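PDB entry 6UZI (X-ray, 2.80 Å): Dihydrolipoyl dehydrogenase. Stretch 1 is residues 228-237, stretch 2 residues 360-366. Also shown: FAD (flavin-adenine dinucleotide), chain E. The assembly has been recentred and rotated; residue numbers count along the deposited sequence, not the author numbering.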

# COMPACT_ATOMS: atom_id res chain seq x y z
N GLU A 228 12.59 -14.66 6.82
CA GLU A 228 11.60 -14.70 5.74
C GLU A 228 12.14 -14.13 4.43
O GLU A 228 11.78 -14.61 3.35
CB GLU A 228 10.34 -13.98 6.18
CG GLU A 228 9.62 -14.71 7.28
CD GLU A 228 8.95 -15.97 6.78
OE1 GLU A 228 8.50 -15.99 5.61
OE2 GLU A 228 8.88 -16.96 7.55
N LEU A 229 12.98 -13.09 4.49
CA LEU A 229 13.51 -12.53 3.25
C LEU A 229 14.44 -13.52 2.56
O LEU A 229 14.33 -13.74 1.35
CB LEU A 229 14.23 -11.21 3.51
CG LEU A 229 14.74 -10.48 2.25
CD1 LEU A 229 13.60 -10.21 1.27
CD2 LEU A 229 15.46 -9.19 2.61
N GLN A 230 15.33 -14.15 3.32
CA GLN A 230 16.21 -15.14 2.70
C GLN A 230 15.40 -16.31 2.15
O GLN A 230 15.71 -16.84 1.08
CB GLN A 230 17.27 -15.63 3.69
CG GLN A 230 18.36 -16.47 3.03
CD GLN A 230 19.32 -17.10 4.03
OE1 GLN A 230 19.37 -16.70 5.19
NE2 GLN A 230 20.09 -18.08 3.58
N LYS A 231 14.34 -16.70 2.86
CA LYS A 231 13.48 -17.80 2.41
C LYS A 231 12.82 -17.48 1.06
O LYS A 231 12.78 -18.33 0.16
CB LYS A 231 12.43 -18.09 3.47
CG LYS A 231 11.47 -19.21 3.13
CD LYS A 231 10.46 -19.39 4.25
CE LYS A 231 9.12 -19.88 3.71
NZ LYS A 231 8.08 -20.08 4.76
N THR A 232 12.32 -16.25 0.89
CA THR A 232 11.61 -15.93 -0.35
C THR A 232 12.59 -15.63 -1.48
O THR A 232 12.33 -15.98 -2.63
CB THR A 232 10.64 -14.75 -0.12
OG1 THR A 232 9.96 -14.43 -1.34
CG2 THR A 232 11.36 -13.50 0.37
N LEU A 233 13.72 -15.00 -1.17
CA LEU A 233 14.70 -14.72 -2.21
C LEU A 233 15.32 -16.01 -2.75
O LEU A 233 15.56 -16.13 -3.96
CB LEU A 233 15.76 -13.76 -1.67
CG LEU A 233 15.29 -12.31 -1.51
CD1 LEU A 233 16.40 -11.42 -0.94
CD2 LEU A 233 14.77 -11.75 -2.82
N LYS A 234 15.56 -17.00 -1.87
CA LYS A 234 16.00 -18.31 -2.36
C LYS A 234 14.95 -18.92 -3.28
O LYS A 234 15.28 -19.48 -4.32
CB LYS A 234 16.28 -19.29 -1.21
CG LYS A 234 17.58 -19.09 -0.39
CD LYS A 234 17.87 -20.36 0.46
CE LYS A 234 18.99 -20.17 1.49
NZ LYS A 234 20.34 -20.24 0.91
N LYS A 235 13.68 -18.79 -2.90
CA LYS A 235 12.60 -19.32 -3.72
C LYS A 235 12.58 -18.66 -5.09
O LYS A 235 12.18 -19.29 -6.07
CB LYS A 235 11.27 -19.13 -3.00
CG LYS A 235 10.06 -19.79 -3.65
CD LYS A 235 8.81 -19.55 -2.81
CE LYS A 235 7.95 -18.44 -3.37
NZ LYS A 235 6.51 -18.70 -3.06
N GLN A 236 13.05 -17.42 -5.18
CA GLN A 236 13.10 -16.69 -6.44
C GLN A 236 14.34 -17.01 -7.26
O GLN A 236 14.41 -16.59 -8.42
CB GLN A 236 13.05 -15.19 -6.16
CG GLN A 236 11.77 -14.77 -5.46
CD GLN A 236 11.79 -13.34 -5.01
OE1 GLN A 236 12.43 -12.48 -5.63
NE2 GLN A 236 11.13 -13.07 -3.88
N GLY A 237 15.31 -17.72 -6.70
CA GLY A 237 16.49 -18.12 -7.43
C GLY A 237 17.79 -17.54 -6.91
O GLY A 237 18.86 -17.92 -7.41
N TYR A 360 13.11 -2.65 -0.68
CA TYR A 360 12.20 -2.59 -1.82
C TYR A 360 12.28 -3.82 -2.72
O TYR A 360 12.03 -3.71 -3.92
CB TYR A 360 12.46 -1.31 -2.61
CG TYR A 360 12.03 -0.07 -1.85
CD1 TYR A 360 10.79 0.52 -2.09
CD2 TYR A 360 12.84 0.49 -0.88
CE1 TYR A 360 10.40 1.65 -1.41
CE2 TYR A 360 12.46 1.62 -0.19
CZ TYR A 360 11.24 2.20 -0.46
OH TYR A 360 10.85 3.32 0.24
N THR A 361 12.55 -4.99 -2.16
CA THR A 361 12.40 -6.23 -2.92
C THR A 361 10.91 -6.53 -3.10
O THR A 361 10.04 -5.75 -2.71
CB THR A 361 13.12 -7.37 -2.21
OG1 THR A 361 12.68 -7.45 -0.85
CG2 THR A 361 14.60 -7.14 -2.21
N TRP A 362 10.61 -7.68 -3.70
CA TRP A 362 9.23 -8.16 -3.82
C TRP A 362 9.15 -9.59 -3.32
O TRP A 362 9.66 -10.51 -4.00
CB TRP A 362 8.71 -8.05 -5.25
CG TRP A 362 7.21 -8.21 -5.32
CD1 TRP A 362 6.53 -9.28 -5.82
CD2 TRP A 362 6.22 -7.28 -4.86
NE1 TRP A 362 5.18 -9.07 -5.71
CE2 TRP A 362 4.96 -7.85 -5.12
CE3 TRP A 362 6.28 -6.02 -4.25
CZ2 TRP A 362 3.77 -7.21 -4.80
CZ3 TRP A 362 5.09 -5.38 -3.93
CH2 TRP A 362 3.85 -5.98 -4.21
N PRO A 363 8.49 -9.85 -2.18
CA PRO A 363 7.71 -8.90 -1.37
C PRO A 363 8.54 -7.80 -0.73
O PRO A 363 9.73 -7.97 -0.51
CB PRO A 363 7.10 -9.79 -0.29
CG PRO A 363 8.07 -10.89 -0.14
CD PRO A 363 8.55 -11.17 -1.54
N GLU A 364 7.90 -6.66 -0.47
CA GLU A 364 8.58 -5.59 0.23
C GLU A 364 8.76 -5.94 1.71
O GLU A 364 8.00 -6.73 2.28
CB GLU A 364 7.79 -4.29 0.08
CG GLU A 364 7.92 -3.64 -1.29
CD GLU A 364 6.80 -2.66 -1.60
OE1 GLU A 364 5.89 -2.47 -0.75
OE2 GLU A 364 6.83 -2.06 -2.70
N VAL A 365 9.77 -5.34 2.32
CA VAL A 365 10.12 -5.54 3.72
C VAL A 365 10.12 -4.18 4.40
O VAL A 365 10.68 -3.22 3.87
CB VAL A 365 11.49 -6.22 3.87
CG1 VAL A 365 11.79 -6.54 5.34
CG2 VAL A 365 11.57 -7.47 3.02
N ALA A 366 9.51 -4.11 5.58
CA ALA A 366 9.46 -2.85 6.30
C ALA A 366 9.39 -3.14 7.79
O ALA A 366 8.74 -4.11 8.21
CB ALA A 366 8.26 -2.01 5.87
PA FAD E . 23.16 12.64 -0.07
O1A FAD E . 21.92 12.21 -0.75
O2A FAD E . 24.09 11.43 0.09
O5B FAD E . 23.93 13.67 -1.02
C5B FAD E . 24.51 14.84 -0.41
C4B FAD E . 25.00 15.74 -1.51
O4B FAD E . 26.07 16.56 -1.02
C3B FAD E . 25.53 15.05 -2.77
O3B FAD E . 24.69 15.39 -3.87
C2B FAD E . 26.94 15.64 -2.96
O2B FAD E . 27.23 15.91 -4.33
C1B FAD E . 26.87 16.91 -2.13
N9A FAD E . 28.15 17.37 -1.61
C8A FAD E . 29.04 16.67 -0.83
N7A FAD E . 30.08 17.35 -0.46
C5A FAD E . 29.88 18.61 -1.03
C6A FAD E . 30.63 19.79 -1.00
N6A FAD E . 31.77 19.94 -0.31
N1A FAD E . 30.16 20.85 -1.69
C2A FAD E . 29.00 20.72 -2.35
N3A FAD E . 28.20 19.66 -2.44
C4A FAD E . 28.70 18.62 -1.75
N1 FAD E . 17.44 5.42 1.22
C2 FAD E . 16.12 5.26 1.47
O2 FAD E . 15.58 5.85 2.41
N3 FAD E . 15.36 4.44 0.66
C4 FAD E . 15.82 3.73 -0.44
O4 FAD E . 15.04 3.04 -1.10
C4X FAD E . 17.22 3.91 -0.70
N5 FAD E . 17.73 3.31 -1.74
C5X FAD E . 19.07 3.53 -2.02
C6 FAD E . 19.62 2.95 -3.16
C7 FAD E . 20.94 3.19 -3.52
C7M FAD E . 21.49 2.55 -4.77
C8 FAD E . 21.73 4.05 -2.73
C8M FAD E . 23.14 4.39 -3.14
C9 FAD E . 21.19 4.62 -1.59
C9A FAD E . 19.87 4.37 -1.23
N10 FAD E . 19.28 4.99 -0.11
C10 FAD E . 17.95 4.78 0.18
C1' FAD E . 20.06 5.89 0.75
C2' FAD E . 19.82 7.35 0.42
O2' FAD E . 20.40 7.69 -0.84
C3' FAD E . 20.36 8.27 1.52
O3' FAD E . 20.01 7.76 2.79
C4' FAD E . 19.86 9.71 1.39
O4' FAD E . 20.12 10.16 0.07
C5' FAD E . 20.45 10.64 2.42
O5' FAD E . 20.91 11.78 1.68
P FAD E . 21.55 13.13 2.33
O1P FAD E . 20.73 14.36 2.16
O2P FAD E . 22.02 12.96 3.76
O3P FAD E . 22.84 13.19 1.40

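The last turns of a helix, from E228 on, lie against a loop that runs through T361, W362 and P363 into the strand beginning at E364. The two segments are far apart in sequence yet belong to one chain, and the area they bury together, 247 Å², is modest. The side of the helix that meets the loop is set by the helical repeat: L229, T232 and Q236 recur at intervals of three and four residues and all send their CA-to-CB bonds toward the second stretch. E228, Q230, K231, K234 and K235, charged or polar, make no contact with it.

L229 has the largest covered area of any residue here. Its side chain adopts chi1 t and chi2 p, which brings CD1 to 3.8 Å from CG2 of V365 and to 3.6 Å from OG1 of T361. The first is an ordinary apolar contact between branched side chains, and leucine suits the site because its terminal methyl groups reach well beyond CB, spanning a gap in which the CA atoms of L229 and V365 stand 7.8 Å apart. The CA-to-CB bond of V365 points toward the helix and that of E364 away, as the alternation of a strand requires. The CA-to-CB bond of L233, one turn further along, runs sideways; its end comes nearer but stays just beyond close contact.

The approach of L229 to the T361 hydroxyl would be a poor use of a polar group if that group had no partner. It has one: with chi1 p, OG1 of T361 donates to O of P363 at 3.0 Å. Threonine is apt here, since its hydroxyl ties the loop to itself across two residues while the side chain still packs against a leucine methyl.

P363, which covers as much surface as T361, follows a cis peptide bond; its ring is puckered C-gamma endo, and its CA-to-CB bond runs sideways. Its CD atom is 3.6 Å from OG1 of T232 and 4.0 Å from NE2 of Q236. A proline nitrogen carries no hydrogen to donate, so what it offers the helix is the carbon surface of its ring. T232, with chi1 t, comes closest through its hydroxyl oxygen, with its methyl CG2 also near.

The same hydroxyl also belongs to a small polar network. NE2 of Q236 donates to OG1 of T232 at 3.1 Å, one turn back, and to the backbone O of W362 at 3.0 Å. The latter, with an N-H...acceptor angle of 126°, is weak, but it is the only hydrogen bond between the two stretches. An amide NH2 has two hydrogens, so glutamine is well equipped to serve both acceptors. The CA-to-CB bond of W362 points away, and the residue takes part through its carbonyl. Directly after Q236 comes G237, whose positive phi of 116° closes the helix in a Schellman motif; here a CB would be jammed against the preceding carbonyl oxygen, which by itself calls for glycine.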